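Local coordinates for protein CELL division inhibitor (Pyrococcus furiosus, PDB 1G3Q) that binds ADP with magnesium and, as a MinD-type P-loop ATPase of the cell division apparatus, probably hydrolyses ATP, at residues Gly28-Lys33 with Leu229-Glu234; Leu23-Gly28 with Pro212-Lys217; Gly134-Leu139 with Ala164-Val169. One frame throughout, in Å; residues are numbered along the deposited sequence.

Contact 1: Gly28-Lys33 with Leu229-Glu234; sequences GDRGRK and LAEEIE
Glu234 shares its carboxylate between Arg30 and Arg32 in a salt-bridge network at the protein surface. OE1 of Glu234 takes two N-H groups of Arg30. Arg30 NE lies 2.5 Å from Glu234 OE1, a spacing so short that the exact value is doubtful, and NH2 of Arg30 is 2.6 Å from the same Glu234 OE1. The oxygen stays almost in the plane of the Arg30 guanidinium, whereas the carboxylate is turned 78° against that plane. A bend in the Arg30 chain at chi3 (67°) places NE. The other oxygen, Glu234 OE2, goes to Arg32: Arg32 NE meets it at 2.6 Å from the syn side, tip to tip, through a bent bond tilted out of both planes.

Carbon contacts accompany the ion pairs. Arg30 CD rests on Ala230 CB at 3.9 Å, and CA of Glu231 covers the centre of one guanidinium face of Arg30. Ala230 also packs on Leu23, Ala26 and Leu27 of helix 16-29.

Gly31, with positive phi, ends helix 16-29 in a Schellman motif, and its N bonds to Gly28 O. Arg30 and Arg32, before and after the glycine, both start toward helix 221-235. The arrangement thus joins the C-terminal helix to the end of the helix that follows the P-loop in this alpha-beta-alpha layered fold.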
loop_
_atom_site.group_PDB
_atom_site.type_symbol
_atom_site.label_atom_id
_atom_site.label_comp_id
_atom_site.label_asym_id
_atom_site.label_seq_id
_atom_site.Cartn_x
_atom_site.Cartn_y
_atom_site.Cartn_z
ATOM N N GLY A 28 -12.790 -3.791 -0.746
ATOM C CA GLY A 28 -13.707 -3.827 -1.866
ATOM C C GLY A 28 -14.770 -4.884 -1.640
ATOM O O GLY A 28 -15.933 -4.708 -2.004
ATOM N N ASP A 29 -14.367 -5.987 -1.021
ATOM C CA ASP A 29 -15.282 -7.084 -0.750
ATOM C C ASP A 29 -16.296 -6.704 0.326
ATOM O O ASP A 29 -17.343 -7.333 0.444
ATOM C CB ASP A 29 -14.494 -8.328 -0.331
ATOM C CG ASP A 29 -15.329 -9.593 -0.384
ATOM O OD1 ASP A 29 -16.115 -9.750 -1.345
ATOM O OD2 ASP A 29 -15.192 -10.442 0.523
ATOM N N ARG A 30 -15.985 -5.673 1.105
ATOM C CA ARG A 30 -16.887 -5.218 2.159
ATOM C C ARG A 30 -17.834 -4.163 1.598
ATOM O O ARG A 30 -18.650 -3.595 2.326
ATOM C CB ARG A 30 -16.088 -4.643 3.335
ATOM C CG ARG A 30 -15.199 -5.666 4.030
ATOM C CD ARG A 30 -14.258 -5.007 5.022
ATOM N NE ARG A 30 -14.964 -4.430 6.161
ATOM C CZ ARG A 30 -15.479 -5.137 7.163
ATOM N NH1 ARG A 30 -15.367 -6.458 7.174
ATOM N NH2 ARG A 30 -16.111 -4.522 8.152
ATOM N N GLY A 31 -17.717 -3.901 0.299
ATOM C CA GLY A 31 -18.583 -2.929 -0.343
ATOM C C GLY A 31 -18.024 -1.524 -0.502
ATOM O O GLY A 31 -18.735 -0.637 -0.965
ATOM N N ARG A 32 -16.766 -1.310 -0.129
ATOM C CA ARG A 32 -16.159 0.014 -0.249
ATOM C C ARG A 32 -15.500 0.177 -1.618
ATOM O O ARG A 32 -14.882 -0.760 -2.126
ATOM C CB ARG A 32 -15.109 0.219 0.848
ATOM C CG ARG A 32 -15.572 -0.187 2.242
ATOM C CD ARG A 32 -16.799 0.600 2.692
ATOM N NE ARG A 32 -17.360 0.057 3.928
ATOM C CZ ARG A 32 -18.371 0.603 4.598
ATOM N NH1 ARG A 32 -18.815 0.033 5.714
ATOM N NH2 ARG A 32 -18.935 1.724 4.163
ATOM N N LYS A 33 -15.633 1.361 -2.210
ATOM C CA LYS A 33 -15.035 1.630 -3.518
ATOM C C LYS A 33 -13.580 2.022 -3.295
ATOM O O LYS A 33 -13.290 3.047 -2.672
ATOM C CB LYS A 33 -15.789 2.754 -4.231
ATOM C CG LYS A 33 -15.354 2.973 -5.674
ATOM C CD LYS A 33 -16.173 4.072 -6.340
ATOM C CE LYS A 33 -15.669 4.374 -7.742
ATOM N NZ LYS A 33 -16.391 5.531 -8.354
ATOM N N LEU A 229 -7.696 -6.877 9.229
ATOM C CA LEU A 229 -7.065 -5.573 9.062
ATOM C C LEU A 229 -8.051 -4.607 8.408
ATOM O O LEU A 229 -8.174 -3.455 8.824
ATOM C CB LEU A 229 -5.807 -5.672 8.188
ATOM C CG LEU A 229 -5.175 -4.305 7.877
ATOM C CD1 LEU A 229 -4.666 -3.673 9.175
ATOM C CD2 LEU A 229 -4.033 -4.455 6.881
ATOM N N ALA A 230 -8.745 -5.079 7.375
ATOM C CA ALA A 230 -9.719 -4.257 6.666
ATOM C C ALA A 230 -10.796 -3.785 7.636
ATOM O O ALA A 230 -11.240 -2.641 7.577
ATOM C CB ALA A 230 -10.349 -5.048 5.533
ATOM N N GLU A 231 -11.210 -4.679 8.529
ATOM C CA GLU A 231 -12.224 -4.351 9.522
ATOM C C GLU A 231 -11.695 -3.226 10.412
ATOM O O GLU A 231 -12.387 -2.238 10.656
ATOM C CB GLU A 231 -12.543 -5.581 10.373
ATOM C CG GLU A 231 -13.810 -5.452 11.206
ATOM C CD GLU A 231 -13.988 -6.601 12.181
ATOM O OE1 GLU A 231 -13.676 -7.754 11.807
ATOM O OE2 GLU A 231 -14.447 -6.355 13.317
ATOM N N GLU A 232 -10.459 -3.377 10.885
ATOM C CA GLU A 232 -9.838 -2.373 11.745
ATOM C C GLU A 232 -9.703 -1.016 11.061
ATOM O O GLU A 232 -9.992 0.020 11.663
ATOM C CB GLU A 232 -8.455 -2.842 12.203
ATOM C CG GLU A 232 -8.470 -3.967 13.222
ATOM C CD GLU A 232 -9.264 -3.612 14.470
ATOM O OE1 GLU A 232 -9.110 -2.477 14.974
ATOM O OE2 GLU A 232 -10.035 -4.473 14.950
ATOM N N ILE A 233 -9.253 -1.021 9.810
ATOM C CA ILE A 233 -9.086 0.215 9.052
ATOM C C ILE A 233 -10.401 0.990 9.004
ATOM O O ILE A 233 -10.416 2.212 9.169
ATOM C CB ILE A 233 -8.617 -0.073 7.601
ATOM C CG1 ILE A 233 -7.202 -0.657 7.617
ATOM C CG2 ILE A 233 -8.669 1.196 6.766
ATOM C CD1 ILE A 233 -6.168 0.249 8.248
ATOM N N GLU A 234 -11.502 0.280 8.781
ATOM C CA GLU A 234 -12.809 0.921 8.718
ATOM C C GLU A 234 -13.196 1.539 10.056
ATOM O O GLU A 234 -13.782 2.621 10.101
ATOM C CB GLU A 234 -13.884 -0.083 8.302
ATOM C CG GLU A 234 -13.708 -0.654 6.909
ATOM C CD GLU A 234 -14.962 -1.352 6.421
ATOM O OE1 GLU A 234 -15.488 -2.209 7.160
ATOM O OE2 GLU A 234 -15.424 -1.044 5.302
#

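Contact 2: Leu23-Gly28 with Pro212-Lys217; sequences LSVALG and PAVKYK
Val25 packs against Pro212, Val214 and Lys215, joining the helix that follows the P-loop, 16-29, to the short helix 213-216 in the C-terminal part of this P-loop NTPase fold. The interface between the two segments is apolar and largely buried.

The two branches of Val25 divide the work. With CG1 anti to the backbone N (chi1 -180°), CG1 faces Val214 and Lys215 while CG2 is left for Pro212. CG2 of Val25 comes within 3.8 Å of Pro212 CG, the side chain and the ring crossing at about a right angle. Val25 and Val214 instead slide past each other in opposite directions, and Val214 CG1 touches both CB and CG1 of Val25, each at 3.7 Å. Val214 holds CG1 between its backbone N and carbonyl carbon (chi1 68°), and its other methyl, CG2, lies 4.1 Å from Ala26 CB. Lys215 contributes its root: Lys215 CB meets Val25 CG1 at 4.1 Å, the two side chains crossing at about a right angle, after which the extended lysine chain leads away from helix 16-29.

Other side chains close round the contact. Pro212 also rests on Ala21 and Asn22 of helix 16-29 and on Leu50 and Phe78 from loops, and Val214 meets Val227 of helix 221-235. The bound ADP is about 10 Å from the side chain of Pro212.

Pro212 occupies the N-cap position of helix 213-216, and its carbonyl O accepts from both Lys215 N and Tyr216 N, each at 2.9 Å, the two donors approaching from opposite faces of the carbonyl plane.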
loop_
_atom_site.group_PDB
_atom_site.type_symbol
_atom_site.label_atom_id
_atom_site.label_comp_id
_atom_site.label_asym_id
_atom_site.label_seq_id
_atom_site.Cartn_x
_atom_site.Cartn_y
_atom_site.Cartn_z
ATOM N N LEU A 23 -5.396 -5.436 1.133
ATOM C CA LEU A 23 -6.308 -4.540 1.838
ATOM C C LEU A 23 -7.339 -3.984 0.853
ATOM O O LEU A 23 -8.519 -3.860 1.180
ATOM C CB LEU A 23 -5.530 -3.394 2.499
ATOM C CG LEU A 23 -6.345 -2.381 3.315
ATOM C CD1 LEU A 23 -7.160 -3.105 4.387
ATOM C CD2 LEU A 23 -5.396 -1.368 3.951
ATOM N N SER A 24 -6.893 -3.655 -0.358
ATOM C CA SER A 24 -7.798 -3.135 -1.380
ATOM C C SER A 24 -8.931 -4.116 -1.661
ATOM O O SER A 24 -10.109 -3.739 -1.676
ATOM C CB SER A 24 -7.048 -2.872 -2.691
ATOM O OG SER A 24 -6.161 -1.777 -2.577
ATOM N N VAL A 25 -8.568 -5.374 -1.899
ATOM C CA VAL A 25 -9.552 -6.403 -2.200
ATOM C C VAL A 25 -10.458 -6.680 -1.001
ATOM O O VAL A 25 -11.668 -6.855 -1.162
ATOM C CB VAL A 25 -8.866 -7.716 -2.656
ATOM C CG1 VAL A 25 -9.916 -8.775 -2.965
ATOM C CG2 VAL A 25 -8.018 -7.454 -3.906
ATOM N N ALA A 26 -9.877 -6.718 0.196
ATOM C CA ALA A 26 -10.658 -6.958 1.405
ATOM C C ALA A 26 -11.703 -5.853 1.580
ATOM O O ALA A 26 -12.878 -6.131 1.825
ATOM C CB ALA A 26 -9.741 -7.017 2.625
ATOM N N LEU A 27 -11.277 -4.599 1.450
ATOM C CA LEU A 27 -12.197 -3.473 1.587
ATOM C C LEU A 27 -13.234 -3.473 0.466
ATOM O O LEU A 27 -14.416 -3.183 0.692
ATOM C CB LEU A 27 -11.424 -2.148 1.586
ATOM C CG LEU A 27 -10.593 -1.820 2.832
ATOM C CD1 LEU A 27 -9.721 -0.605 2.556
ATOM C CD2 LEU A 27 -11.523 -1.555 4.021
ATOM N N GLY A 28 -12.790 -3.791 -0.746
ATOM C CA GLY A 28 -13.707 -3.827 -1.866
ATOM C C GLY A 28 -14.770 -4.884 -1.640
ATOM O O GLY A 28 -15.933 -4.708 -2.004
ATOM N N PRO A 212 -4.640 -11.479 -5.077
ATOM C CA PRO A 212 -4.305 -11.397 -3.651
ATOM C C PRO A 212 -4.853 -12.571 -2.847
ATOM O O PRO A 212 -6.007 -12.972 -3.016
ATOM C CB PRO A 212 -4.909 -10.060 -3.233
ATOM C CG PRO A 212 -4.722 -9.226 -4.478
ATOM C CD PRO A 212 -5.168 -10.193 -5.565
ATOM N N ALA A 213 -4.012 -13.110 -1.970
ATOM C CA ALA A 213 -4.381 -14.247 -1.140
ATOM C C ALA A 213 -5.714 -14.081 -0.423
ATOM O O ALA A 213 -6.440 -15.056 -0.227
ATOM C CB ALA A 213 -3.278 -14.528 -0.127
ATOM N N VAL A 214 -6.049 -12.854 -0.037
ATOM C CA VAL A 214 -7.299 -12.627 0.676
ATOM C C VAL A 214 -8.470 -13.212 -0.107
ATOM O O VAL A 214 -9.440 -13.679 0.487
ATOM C CB VAL A 214 -7.533 -11.113 0.962
ATOM C CG1 VAL A 214 -7.779 -10.357 -0.328
ATOM C CG2 VAL A 214 -8.706 -10.940 1.920
ATOM N N LYS A 215 -8.374 -13.211 -1.436
ATOM C CA LYS A 215 -9.445 -13.772 -2.251
ATOM C C LYS A 215 -9.073 -15.124 -2.859
ATOM O O LYS A 215 -9.891 -16.041 -2.885
ATOM C CB LYS A 215 -9.844 -12.811 -3.374
ATOM C CG LYS A 215 -11.142 -13.229 -4.068
ATOM C CD LYS A 215 -11.571 -12.235 -5.140
ATOM C CE LYS A 215 -12.870 -12.676 -5.787
ATOM N NZ LYS A 215 -13.278 -11.782 -6.902
ATOM N N TYR A 216 -7.838 -15.246 -3.339
ATOM C CA TYR A 216 -7.372 -16.481 -3.966
ATOM C C TYR A 216 -7.442 -17.679 -3.011
ATOM O O TYR A 216 -7.938 -18.740 -3.381
ATOM C CB TYR A 216 -5.940 -16.282 -4.487
ATOM C CG TYR A 216 -5.426 -17.378 -5.408
ATOM C CD1 TYR A 216 -6.203 -17.863 -6.462
ATOM C CD2 TYR A 216 -4.141 -17.894 -5.251
ATOM C CE1 TYR A 216 -5.701 -18.840 -7.341
ATOM C CE2 TYR A 216 -3.635 -18.863 -6.118
ATOM C CZ TYR A 216 -4.418 -19.332 -7.156
ATOM O OH TYR A 216 -3.918 -20.308 -7.993
ATOM N N LYS A 217 -6.943 -17.511 -1.787
ATOM C CA LYS A 217 -6.978 -18.587 -0.790
ATOM C C LYS A 217 -7.584 -17.999 0.486
ATOM O O LYS A 217 -6.884 -17.735 1.466
ATOM C CB LYS A 217 -5.561 -19.121 -0.552
ATOM C CG LYS A 217 -4.903 -19.624 -1.844
ATOM C CD LYS A 217 -3.534 -20.260 -1.621
ATOM C CE LYS A 217 -3.645 -21.542 -0.814
ATOM N NZ LYS A 217 -2.365 -22.299 -0.811
#

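Contact 3: Gly134-Leu139 with Ala164-Val169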
loop_
_atom_site.group_PDB
_atom_site.type_symbol
_atom_site.label_atom_id
_atom_site.label_comp_id
_atom_site.label_asym_id
_atom_site.label_seq_id
_atom_site.Cartn_x
_atom_site.Cartn_y
_atom_site.Cartn_z
ATOM N N GLY A 134 -0.837 11.220 0.681
ATOM C CA GLY A 134 -1.906 10.714 1.528
ATOM C C GLY A 134 -2.248 11.608 2.712
ATOM O O GLY A 134 -1.520 12.551 3.018
ATOM N N GLU A 135 -3.363 11.305 3.375
ATOM C CA GLU A 135 -3.826 12.063 4.538
ATOM C C GLU A 135 -3.587 11.220 5.784
ATOM O O GLU A 135 -3.449 11.743 6.891
ATOM C CB GLU A 135 -5.326 12.341 4.438
ATOM C CG GLU A 135 -5.786 12.929 3.127
ATOM C CD GLU A 135 -7.298 12.869 2.978
ATOM O OE1 GLU A 135 -7.873 11.760 3.109
ATOM O OE2 GLU A 135 -7.909 13.927 2.726
ATOM N N GLU A 136 -3.573 9.907 5.586
ATOM C CA GLU A 136 -3.361 8.943 6.655
ATOM C C GLU A 136 -2.208 8.037 6.255
ATOM O O GLU A 136 -1.907 7.893 5.068
ATOM C CB GLU A 136 -4.609 8.083 6.846
ATOM C CG GLU A 136 -5.879 8.850 7.156
ATOM C CD GLU A 136 -7.113 7.978 7.042
ATOM O OE1 GLU A 136 -7.077 6.828 7.527
ATOM O OE2 GLU A 136 -8.123 8.440 6.472
ATOM N N ALA A 137 -1.579 7.409 7.240
ATOM C CA ALA A 137 -0.466 6.516 6.968
ATOM C C ALA A 137 -0.582 5.200 7.725
ATOM O O ALA A 137 -0.878 5.173 8.923
ATOM C CB ALA A 137 0.855 7.202 7.318
ATOM N N LEU A 138 -0.358 4.106 7.006
ATOM C CA LEU A 138 -0.390 2.780 7.602
ATOM C C LEU A 138 1.039 2.272 7.499
ATOM O O LEU A 138 1.523 1.978 6.407
ATOM C CB LEU A 138 -1.334 1.851 6.831
ATOM C CG LEU A 138 -1.403 0.408 7.345
ATOM C CD1 LEU A 138 -1.928 0.398 8.774
ATOM C CD2 LEU A 138 -2.308 -0.428 6.446
ATOM N N LEU A 139 1.717 2.183 8.636
ATOM C CA LEU A 139 3.097 1.728 8.653
ATOM C C LEU A 139 3.191 0.222 8.465
ATOM O O LEU A 139 2.464 -0.541 9.102
ATOM C CB LEU A 139 3.768 2.120 9.977
ATOM C CG LEU A 139 3.546 3.549 10.489
ATOM C CD1 LEU A 139 4.397 3.768 11.740
ATOM C CD2 LEU A 139 3.916 4.561 9.421
ATOM N N ALA A 164 -2.213 11.676 9.523
ATOM C CA ALA A 164 -2.736 10.950 10.671
ATOM C C ALA A 164 -2.169 9.537 10.598
ATOM O O ALA A 164 -2.402 8.817 9.621
ATOM C CB ALA A 164 -4.258 10.909 10.615
ATOM N N ILE A 165 -1.414 9.144 11.619
ATOM C CA ILE A 165 -0.817 7.816 11.644
ATOM C C ILE A 165 -1.799 6.827 12.257
ATOM O O ILE A 165 -2.015 6.812 13.472
ATOM C CB ILE A 165 0.488 7.802 12.462
ATOM C CG1 ILE A 165 1.354 9.011 12.089
ATOM C CG2 ILE A 165 1.241 6.505 12.206
ATOM C CD1 ILE A 165 1.695 9.117 10.606
ATOM N N LEU A 166 -2.393 6.001 11.404
ATOM C CA LEU A 166 -3.374 5.008 11.827
ATOM C C LEU A 166 -2.789 3.959 12.758
ATOM O O LEU A 166 -3.450 3.506 13.695
ATOM C CB LEU A 166 -3.963 4.309 10.601
ATOM C CG LEU A 166 -4.688 5.182 9.579
ATOM C CD1 LEU A 166 -5.111 4.330 8.389
ATOM C CD2 LEU A 166 -5.899 5.828 10.229
ATOM N N GLY A 167 -1.549 3.573 12.487
ATOM C CA GLY A 167 -0.889 2.559 13.288
ATOM C C GLY A 167 0.021 1.755 12.382
ATOM O O GLY A 167 0.401 2.234 11.312
ATOM N N PHE A 168 0.369 0.537 12.785
ATOM C CA PHE A 168 1.248 -0.275 11.960
ATOM C C PHE A 168 0.813 -1.727 11.812
ATOM O O PHE A 168 -0.003 -2.238 12.582
ATOM C CB PHE A 168 2.684 -0.215 12.503
ATOM C CG PHE A 168 2.927 -1.077 13.717
ATOM C CD1 PHE A 168 3.615 -2.282 13.603
ATOM C CD2 PHE A 168 2.493 -0.673 14.979
ATOM C CE1 PHE A 168 3.873 -3.072 14.724
ATOM C CE2 PHE A 168 2.745 -1.455 16.108
ATOM C CZ PHE A 168 3.436 -2.657 15.980
ATOM N N VAL A 169 1.367 -2.374 10.792
ATOM C CA VAL A 169 1.092 -3.773 10.505
ATOM C C VAL A 169 2.401 -4.526 10.683
ATOM O O VAL A 169 3.432 -4.126 10.139
ATOM C CB VAL A 169 0.611 -3.969 9.045
ATOM C CG1 VAL A 169 0.459 -5.457 8.740
ATOM C CG2 VAL A 169 -0.710 -3.242 8.827
#
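Glu135 O receives the N-H of Ala164 at 2.9 Å, the first of five backbone hydrogen bonds that pair the two parallel strands. Ala164 uses its carbonyl as well: Ala164 O accepts from Ala137 N at 2.9 Å and also faces the CA-H of Glu136. Ala137 is thus bonded through both its N-H and its carbonyl O, because Ala137 O takes Leu166 N at 3.0 Å, through a bond bent to 142° at the hydrogen. Further on, Leu139 N gives to Gly167 O at 3.0 Å, the donor lying in the carbonyl plane, and Val169 N reaches Leu139 O at 2.7 Å nearly in line with the carbonyl bond.

Two residues, Ala137 and Leu139, thus supply the strand 136-139 groups for this neighbour, while the alternate residues Glu136 and Leu138 bond to Ile4, Ser6 and Val8 of strand 3-8. The pair belongs to a beta-alpha-beta crossover, strand 136-141, helix 145-160 and strand 164-173, within the central sheet of the P-loop fold. The register slips in the middle: Ala137 pairs with Ile165 but Leu139 with Phe168, so the second strand holds one extra residue, a beta bulge. Leu166 there has helical backbone angles and Gly167 a positive phi.

The side chains of Ala137, Leu139 and Ile165 lie on the sheet face covered by helix 145-160, Ala137 CB meeting Ile165 CD1 at 3.9 Å. Leu138, which points to the other face, crosses Val169 obliquely, its CD1 3.8 Å from Val169 CG2. The carboxylates find partners beyond the pair: Glu136 OE1 forms a salt bridge with Arg3, and Glu135 binds Lys109 through OE2 and Ile4 N through OE1.

Helix 16-29, near the N terminus, enters two contacts in turn. Residues 23-28 pair with 212-217 in contact 2, and Gly28, common to both contacts, leads into 28-33, which pairs with 229-234 in contact 1; the two long loops therefore cross. Contact 3 closes a much shorter one, from strand 136-141 through helix 145-160 to strand 164-173, and is nested inside both. Helices 213-216 and 221-235 follow each other and are both brought against helix 16-29, and a probable hydrogen bond from Arg32 N to Leu27 O links contacts 1 and 2. The helical layer then meets the sheet of contact 3 through Leu23 on Leu138 and Leu229 on Val169.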